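Local coordinates for probable CoA-transferase alpha subunit (Rhodococcus jostii, PDB 6COJ), which probably serves as the alpha subunit of a CoA-transferase-family enzyme and binds a CoA thioester of a bicyclic spirolactone acid, at residues Gly42-Pro47 with Tyr261-Lys266; Val89-Ala94 with His270-Ala275. The protein carries 1 engineered substitution. All coordinates share one frame; numbering follows the deposited sequence. Where two conformers were deposited one is given.

Contact 1: residues Gly42-Pro47 with Tyr261-Lys266; sequences GSRRKP and YGRDEK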
ATOM      1  N   GLY A  42      -2.268  -2.643 -19.573  1.00 14.28           N
ATOM      2  CA  GLY A  42      -2.505  -2.236 -20.951  1.00 14.70           C
ATOM      3  C   GLY A  42      -1.382  -2.728 -21.847  1.00 14.88           C
ATOM      4  O   GLY A  42      -1.012  -3.907 -21.814  1.00 15.51           O
ATOM      5  N   SER A  43      -0.806  -1.824 -22.635  1.00 13.68           N
ATOM      6  CA  SER A  43       0.360  -2.168 -23.453  1.00 14.52           C
ATOM      7  C   SER A  43       1.666  -1.735 -22.783  1.00 14.95           C
ATOM      8  O   SER A  43       2.521  -1.061 -23.374  1.00 15.79           O
ATOM      9  CB  SER A  43       0.211  -1.588 -24.857  1.00 14.54           C
ATOM     10  OG  SER A  43       1.243  -2.029 -25.721  1.00 17.27           O
ATOM     11  N   ARG A  44       1.830  -2.143 -21.522  1.00 14.48           N
ATOM     12  CA  ARG A  44       2.964  -1.720 -20.701  1.00 14.42           C
ATOM     13  C   ARG A  44       3.480  -2.905 -19.901  1.00 12.99           C
ATOM     14  O   ARG A  44       2.752  -3.468 -19.075  1.00 14.18           O
ATOM     15  CB  ARG A  44       2.591  -0.560 -19.761  1.00 15.90           C
ATOM     16  CG  ARG A  44       1.848   0.572 -20.454  1.00 16.39           C
ATOM     17  CD  ARG A  44       1.368   1.643 -19.482  1.00 15.30           C
ATOM     18  NE  ARG A  44       0.321   2.467 -20.082  1.00 16.54           N
ATOM     19  CZ  ARG A  44       0.175   3.775 -19.910  1.00 17.21           C
ATOM     20  NH1 ARG A  44       1.036   4.471 -19.169  1.00 18.44           N
ATOM     21  NH2 ARG A  44      -0.826   4.402 -20.512  1.00 17.10           N
ATOM     22  N   ARG A  45       4.743  -3.254 -20.146  1.00 14.25           N
ATOM     23  CA  ARG A  45       5.483  -4.309 -19.439  1.00 14.72           C
ATOM     24  C   ARG A  45       4.660  -5.571 -19.232  1.00 14.29           C
ATOM     25  O   ARG A  45       4.614  -6.155 -18.148  1.00 14.53           O
ATOM     26  CB  ARG A  45       6.145  -3.814 -18.151  1.00 13.23           C
ATOM     27  CG  ARG A  45       7.477  -4.528 -17.901  1.00 14.76           C
ATOM     28  CD  ARG A  45       8.197  -4.051 -16.628  1.00 14.03           C
ATOM     29  NE  ARG A  45       7.394  -4.395 -15.452  1.00 14.43           N
ATOM     30  CZ  ARG A  45       6.927  -3.540 -14.547  1.00 14.32           C
ATOM     31  NH1 ARG A  45       7.229  -2.241 -14.596  1.00 13.82           N
ATOM     32  NH2 ARG A  45       6.163  -4.013 -13.566  1.00 14.66           N
ATOM     33  N   LYS A  46       4.025  -6.017 -20.318  1.00 14.00           N
ATOM     34  CA  LYS A  46       3.330  -7.284 -20.267  1.00 15.48           C
ATOM     35  C   LYS A  46       4.328  -8.424 -20.446  1.00 14.42           C
ATOM     36  O   LYS A  46       5.320  -8.279 -21.163  1.00 14.92           O
ATOM     37  CB  LYS A  46       2.308  -7.341 -21.394  1.00 15.39           C
ATOM     38  CG  LYS A  46       1.086  -6.491 -21.104  1.00 14.19           C
ATOM     39  CD  LYS A  46       0.251  -7.125 -20.025  1.00 15.01           C
ATOM     40  CE  LYS A  46      -0.945  -6.285 -19.657  1.00 14.81           C
ATOM     41  NZ  LYS A  46      -1.743  -7.023 -18.652  1.00 14.49           N
ATOM     42  N   PRO A  47       4.091  -9.585 -19.792  1.00 12.96           N
ATOM     43  CA  PRO A  47       4.959 -10.768 -20.008  1.00 14.50           C
ATOM     44  C   PRO A  47       4.616 -11.455 -21.325  1.00 15.21           C
ATOM     45  O   PRO A  47       4.074 -12.569 -21.383  1.00 15.43           O
ATOM     46  CB  PRO A  47       4.644 -11.629 -18.781  1.00 14.35           C
ATOM     47  CG  PRO A  47       3.201 -11.331 -18.507  1.00 12.81           C
ATOM     48  CD  PRO A  47       3.045  -9.846 -18.785  1.00 14.79           C
ATOM     49  N   TYR A 261      13.164  -0.363 -22.851  1.00 21.25           N
ATOM     50  CA  TYR A 261      12.743   0.031 -24.189  1.00 18.33           C
ATOM     51  C   TYR A 261      11.321   0.564 -24.113  1.00 17.84           C
ATOM     52  O   TYR A 261      10.575   0.278 -23.169  1.00 18.32           O
ATOM     53  CB  TYR A 261      12.832  -1.126 -25.207  1.00 18.34           C
ATOM     54  CG  TYR A 261      12.336  -2.470 -24.695  1.00 17.72           C
ATOM     55  CD1 TYR A 261      10.993  -2.827 -24.785  1.00 17.35           C
ATOM     56  CD2 TYR A 261      13.213  -3.381 -24.129  1.00 17.51           C
ATOM     57  CE1 TYR A 261      10.542  -4.068 -24.326  1.00 19.97           C
ATOM     58  CE2 TYR A 261      12.776  -4.612 -23.647  1.00 16.69           C
ATOM     59  CZ  TYR A 261      11.441  -4.951 -23.752  1.00 18.10           C
ATOM     60  OH  TYR A 261      11.006  -6.175 -23.284  1.00 18.17           O
ATOM     61  N   GLY A 262      10.961   1.353 -25.125  1.00 18.99           N
ATOM     62  CA  GLY A 262       9.597   1.802 -25.299  1.00 17.80           C
ATOM     63  C   GLY A 262       8.757   0.810 -26.087  1.00 18.29           C
ATOM     64  O   GLY A 262       9.192  -0.284 -26.449  1.00 22.35           O
ATOM     65  N   ARG A 263       7.514   1.208 -26.339  1.00 18.00           N
ATOM     66  CA  ARG A 263       6.604   0.360 -27.097  1.00 19.06           C
ATOM     67  C   ARG A 263       7.018   0.322 -28.562  1.00 18.90           C
ATOM     68  O   ARG A 263       7.419   1.334 -29.141  1.00 20.90           O
ATOM     69  CB  ARG A 263       5.175   0.896 -26.978  1.00 17.61           C
ATOM     70  CG  ARG A 263       4.112   0.057 -27.694  1.00 17.07           C
ATOM     71  CD  ARG A 263       2.701   0.612 -27.458  1.00 18.13           C
ATOM     72  NE  ARG A 263       2.383   0.678 -26.033  1.00 17.26           N
ATOM     73  CZ  ARG A 263       2.292   1.803 -25.332  1.00 17.04           C
ATOM     74  NH1 ARG A 263       2.467   2.976 -25.924  1.00 20.33           N
ATOM     75  NH2 ARG A 263       2.012   1.756 -24.037  1.00 17.15           N
ATOM     76  N   ASP A 264       6.918  -0.858 -29.172  1.00 18.00           N
ATOM     77  CA  ASP A 264       7.130  -0.972 -30.615  1.00 20.28           C
ATOM     78  C   ASP A 264       5.811  -0.605 -31.276  1.00 20.10           C
ATOM     79  O   ASP A 264       4.970  -1.463 -31.549  1.00 21.87           O
ATOM     80  CB  ASP A 264       7.572  -2.381 -30.983  1.00 19.06           C
ATOM     81  CG  ASP A 264       7.993  -2.497 -32.436  1.00 19.90           C
ATOM     82  OD1 ASP A 264       7.624  -1.628 -33.260  1.00 20.43           O
ATOM     83  OD2 ASP A 264       8.710  -3.465 -32.754  1.00 20.87           O
ATOM     84  N   GLU A 265       5.619   0.703 -31.496  1.00 20.51           N
ATOM     85  CA  GLU A 265       4.331   1.209 -31.964  1.00 19.94           C
ATOM     86  C   GLU A 265       3.990   0.669 -33.346  1.00 22.71           C
ATOM     87  O   GLU A 265       2.845   0.273 -33.602  1.00 24.29           O
ATOM     88  CB  GLU A 265       4.345   2.742 -31.978  1.00 21.45           C
ATOM     89  CG  GLU A 265       4.578   3.400 -30.615  1.00 20.48           C
ATOM     90  CD  GLU A 265       3.349   3.368 -29.732  1.00 25.03           C
ATOM     91  OE1 GLU A 265       3.447   3.808 -28.566  1.00 25.03           O
ATOM     92  OE2 GLU A 265       2.291   2.902 -30.196  1.00 22.74           O
ATOM     93  N   LYS A 266       4.975   0.645 -34.250  1.00 24.01           N
ATOM     94  CA  LYS A 266       4.733   0.140 -35.597  1.00 24.04           C
ATOM     95  C   LYS A 266       4.321  -1.327 -35.570  1.00 23.19           C
ATOM     96  O   LYS A 266       3.420  -1.740 -36.310  1.00 24.41           O
ATOM     97  CB  LYS A 266       5.980   0.350 -36.459  1.00 27.82           C
ATOM     98  CG  LYS A 266       6.163   1.780 -36.986  1.00 39.06           C
ATOM     99  CD  LYS A 266       6.927   2.669 -36.023  1.00 57.51           C
ATOM    100  CE  LYS A 266       6.406   4.098 -36.026  1.00 59.05           C
ATOM    101  NZ  LYS A 266       6.930   4.934 -34.910  1.00 54.18           N
TER
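The carbonyl oxygen of Ser43 is gripped by two nitrogens of Arg263, NE and NH2, which approach side-on. NE lies 3.2 Å from Ser43 O, in the carbonyl plane and on a lone pair. NH2 comes closer, 2.9 Å from Ser43 O, but stands 54° above that plane. NE also makes a weak bond of 3.0 Å to Ser43 OG, whose stronger partner is Gln268. With OG anti to the backbone N (chi1 -173°), the serine hydroxyl lies beside its own carbonyl carbon, and one NE meets both oxygens. Arg263 NH1 forms a salt bridge of 2.9 Å to Glu265 OE1 on the syn side of the carboxylate, and the two grips together fix the guanidinium's rotation. Arg44 CG packs at the same guanidinium's edge, 3.8 Å from Arg263 NH2, and the two guanidinium planes are turned 67° apart. The like charges are probably offset by Asp92, which is salt-bridged to Arg44 NE and forms a long, weak ion pair with Arg263. The side chain of Arg44 is about 7 Å from the bound CoA thioester. The contact joins the loop between strand 35-38, the middle strand of the parallel sheet, and helix 48-56 to the loop leading into helix 265-274, just ahead of its N-cap Asp264.

Contact 2: residues Val89-Ala94 with His270-Ala275; sequences VSLDSA and HYAESA
The backbones of Leu91 and Ala272 stay well apart, 9.2 Å between their CA atoms, where the loop after strand 88-89 passes helix 265-274. Leu91 bridges this gap with its two methyls, each taking a different one of two consecutive helix residues. CD1 continues the extended line of the side chain (chi2 -180°) and ends 4.4 Å from Ala272 CB. The other branch, CD2, meets the Tyr271 ring obliquely, 4.4 Å from CE2. That ring also meets the ring of Phe254, the Tyr271 side chain touches Leu74 and Phe284 as well, and its hydroxyl is hydrogen-bonded to Asp98. Leu91 packs on Pro70 and Asp98 too, and Ala272 on Pro95. Leu91 sits in the middle of an ST turn, Ser90 OG accepting from Asp92 N at 3.0 Å. No hydrogen bond joins the two segments directly, although Gln268 NE2 on the same helix reaches Leu91 O. The contact itself is therefore purely apolar, a light, buried packing of methyls against an aromatic ring and an alanine. It rests on van der Waals contact, while the polar ties beside it, to Gln268 and Asp98, are made with residues beyond the two segments.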
ATOM      1  N   VAL A  89      -9.513  -2.953 -20.979  1.00 14.98           N
ATOM      2  CA  VAL A  89      -8.623  -3.528 -21.984  1.00 15.48           C
ATOM      3  C   VAL A  89      -8.231  -2.402 -22.928  1.00 15.19           C
ATOM      4  O   VAL A  89      -9.103  -1.755 -23.520  1.00 15.67           O
ATOM      5  CB  VAL A  89      -9.269  -4.687 -22.766  1.00 14.62           C
ATOM      6  CG1 VAL A  89      -8.268  -5.240 -23.790  1.00 16.06           C
ATOM      7  CG2 VAL A  89      -9.732  -5.788 -21.806  1.00 15.51           C
ATOM      8  N   SER A  90      -6.928  -2.140 -23.042  1.00 15.45           N
ATOM      9  CA  SER A  90      -6.473  -1.036 -23.877  1.00 14.86           C
ATOM     10  C   SER A  90      -5.110  -1.355 -24.462  1.00 15.91           C
ATOM     11  O   SER A  90      -4.266  -1.968 -23.796  1.00 16.39           O
ATOM     12  CB  SER A  90      -6.357   0.263 -23.071  1.00 16.46           C
ATOM     13  OG  SER A  90      -5.944   1.334 -23.909  1.00 18.39           O
ATOM     14  N   LEU A  91      -4.909  -0.931 -25.713  1.00 15.46           N
ATOM     15  CA  LEU A  91      -3.597  -0.957 -26.343  1.00 15.79           C
ATOM     16  C   LEU A  91      -2.786   0.309 -26.071  1.00 17.33           C
ATOM     17  O   LEU A  91      -1.635   0.390 -26.505  1.00 17.26           O
ATOM     18  CB  LEU A  91      -3.736  -1.193 -27.851  1.00 18.04           C
ATOM     19  CG  LEU A  91      -4.388  -2.516 -28.276  1.00 20.15           C
ATOM     20  CD1 LEU A  91      -4.454  -2.626 -29.795  1.00 24.47           C
ATOM     21  CD2 LEU A  91      -3.641  -3.707 -27.693  1.00 23.05           C
ATOM     22  N   ASP A  92      -3.373   1.301 -25.393  1.00 16.02           N
ATOM     23  CA  ASP A  92      -2.712   2.548 -24.995  1.00 16.11           C
ATOM     24  C   ASP A  92      -2.447   3.509 -26.153  1.00 23.99           C
ATOM     25  O   ASP A  92      -2.493   4.729 -25.969  1.00 36.30           O
ATOM     26  CB  ASP A  92      -1.459   2.294 -24.149  1.00 17.90           C
ATOM     27  CG  ASP A  92      -1.799   1.961 -22.711  1.00 17.06           C
ATOM     28  OD1 ASP A  92      -2.668   2.654 -22.135  1.00 17.53           O
ATOM     29  OD2 ASP A  92      -1.225   1.003 -22.155  1.00 18.10           O
ATOM     30  N   SER A  93      -2.180   2.979 -27.343  1.00 25.03           N
ATOM     31  CA  SER A  93      -2.080   3.763 -28.563  1.00 26.00           C
ATOM     32  C   SER A  93      -3.182   3.325 -29.515  1.00 24.33           C
ATOM     33  O   SER A  93      -3.796   2.269 -29.336  1.00 27.34           O
ATOM     34  CB  SER A  93      -0.734   3.543 -29.267  1.00 35.70           C
ATOM     35  OG  SER A  93       0.316   3.356 -28.341  1.00 37.84           O
ATOM     36  N   ALA A  94      -3.419   4.139 -30.543  1.00 28.90           N
ATOM     37  CA  ALA A  94      -4.393   3.796 -31.578  1.00 27.75           C
ATOM     38  C   ALA A  94      -4.054   2.417 -32.144  1.00 36.48           C
ATOM     39  O   ALA A  94      -2.886   2.108 -32.351  1.00 33.42           O
ATOM     40  CB  ALA A  94      -4.384   4.843 -32.673  1.00 29.50           C
ATOM     41  N   HIS A 270       0.760  -3.309 -36.543  1.00 23.75           N
ATOM     42  CA  HIS A 270       0.694  -4.467 -37.432  1.00 29.15           C
ATOM     43  C   HIS A 270      -0.083  -5.614 -36.796  1.00 24.42           C
ATOM     44  O   HIS A 270      -0.878  -6.285 -37.469  1.00 25.69           O
ATOM     45  CB  HIS A 270       2.109  -4.910 -37.812  1.00 28.77           C
ATOM     46  CG  HIS A 270       2.149  -6.077 -38.750  1.00 27.82           C
ATOM     47  ND1 HIS A 270       1.694  -6.002 -40.049  1.00 32.86           N
ATOM     48  CD2 HIS A 270       2.592  -7.343 -38.577  1.00 26.38           C
ATOM     49  CE1 HIS A 270       1.852  -7.173 -40.636  1.00 29.84           C
ATOM     50  NE2 HIS A 270       2.392  -8.004 -39.765  1.00 30.24           N
ATOM     51  N   TYR A 271       0.128  -5.854 -35.499  1.00 24.22           N
ATOM     52  CA  TYR A 271      -0.670  -6.841 -34.779  1.00 22.47           C
ATOM     53  C   TYR A 271      -2.160  -6.530 -34.895  1.00 24.44           C
ATOM     54  O   TYR A 271      -2.967  -7.402 -35.246  1.00 24.04           O
ATOM     55  CB  TYR A 271      -0.225  -6.889 -33.308  1.00 20.57           C
ATOM     56  CG  TYR A 271      -1.295  -7.360 -32.346  1.00 19.28           C
ATOM     57  CD1 TYR A 271      -1.608  -8.712 -32.221  1.00 19.49           C
ATOM     58  CD2 TYR A 271      -2.001  -6.451 -31.565  1.00 18.80           C
ATOM     59  CE1 TYR A 271      -2.597  -9.142 -31.345  1.00 19.22           C
ATOM     60  CE2 TYR A 271      -2.995  -6.871 -30.689  1.00 18.58           C
ATOM     61  CZ  TYR A 271      -3.285  -8.218 -30.581  1.00 18.78           C
ATOM     62  OH  TYR A 271      -4.260  -8.645 -29.711  1.00 19.98           O
ATOM     63  N   ALA A 272      -2.538  -5.276 -34.626  1.00 22.92           N
ATOM     64  CA  ALA A 272      -3.951  -4.909 -34.612  1.00 22.29           C
ATOM     65  C   ALA A 272      -4.566  -5.021 -36.002  1.00 28.57           C
ATOM     66  O   ALA A 272      -5.661  -5.570 -36.165  1.00 28.69           O
ATOM     67  CB  ALA A 272      -4.116  -3.495 -34.044  1.00 23.38           C
ATOM     68  N   GLU A 273      -3.865  -4.510 -37.022  1.00 25.97           N
ATOM     69  CA  GLU A 273      -4.384  -4.599 -38.384  0.50 30.71           C
ATOM     70  C   GLU A 273      -4.410  -6.034 -38.888  1.00 29.68           C
ATOM     71  O   GLU A 273      -5.240  -6.374 -39.739  1.00 32.90           O
ATOM     72  CB  GLU A 273      -3.574  -3.706 -39.326  0.50 31.63           C
ATOM     73  CG  GLU A 273      -3.924  -2.231 -39.223  0.50 33.77           C
ATOM     74  CD  GLU A 273      -2.732  -1.333 -39.468  0.50 54.94           C
ATOM     75  OE1 GLU A 273      -1.685  -1.843 -39.921  0.50 55.66           O
ATOM     76  OE2 GLU A 273      -2.842  -0.116 -39.208  0.50 51.89           O
ATOM     77  N   SER A 274      -3.531  -6.895 -38.381  1.00 28.90           N
ATOM     78  CA  SER A 274      -3.547  -8.282 -38.833  1.00 34.92           C
ATOM     79  C   SER A 274      -4.752  -9.053 -38.306  1.00 29.48           C
ATOM     80  O   SER A 274      -5.108 -10.088 -38.879  1.00 31.31           O
ATOM     81  CB  SER A 274      -2.238  -8.984 -38.469  1.00 32.33           C
ATOM     82  OG  SER A 274      -1.156  -8.444 -39.212  1.00 31.51           O
ATOM     83  N   ALA A 275      -5.399  -8.565 -37.248  1.00 29.75           N
ATOM     84  CA  ALA A 275      -6.577  -9.220 -36.697  1.00 25.11           C
ATOM     85  C   ALA A 275      -7.836  -9.010 -37.537  1.00 34.10           C
ATOM     86  O   ALA A 275      -8.853  -9.661 -37.271  1.00 37.31           O
ATOM     87  CB  ALA A 275      -6.811  -8.722 -35.264  1.00 26.67           C
TER

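The two contacts lie with their centres 11 Å apart on the same side of the chain's centre, and both use helix 265-274: contact 1 just ahead of it, contact 2 further along it. Their segments alternate along the chain, in the order 42-47, 89-94, 261-266, 270-275, so two loops of the CoA-transferase family region meet one late helix. They also touch directly. Asp92 OD2 lies 2.9 Å from Ser43 N, and Glu265 OE2 lies 2.7 Å from Ser93 OG, both probable hydrogen bonds. Polar bonds at contact 1 and apolar packing at contact 2 thus join helix 265-274 and the turn before it to two loops; the side chain of Leu91 is about 13 Å from the bound thioester, farther than that of Arg44.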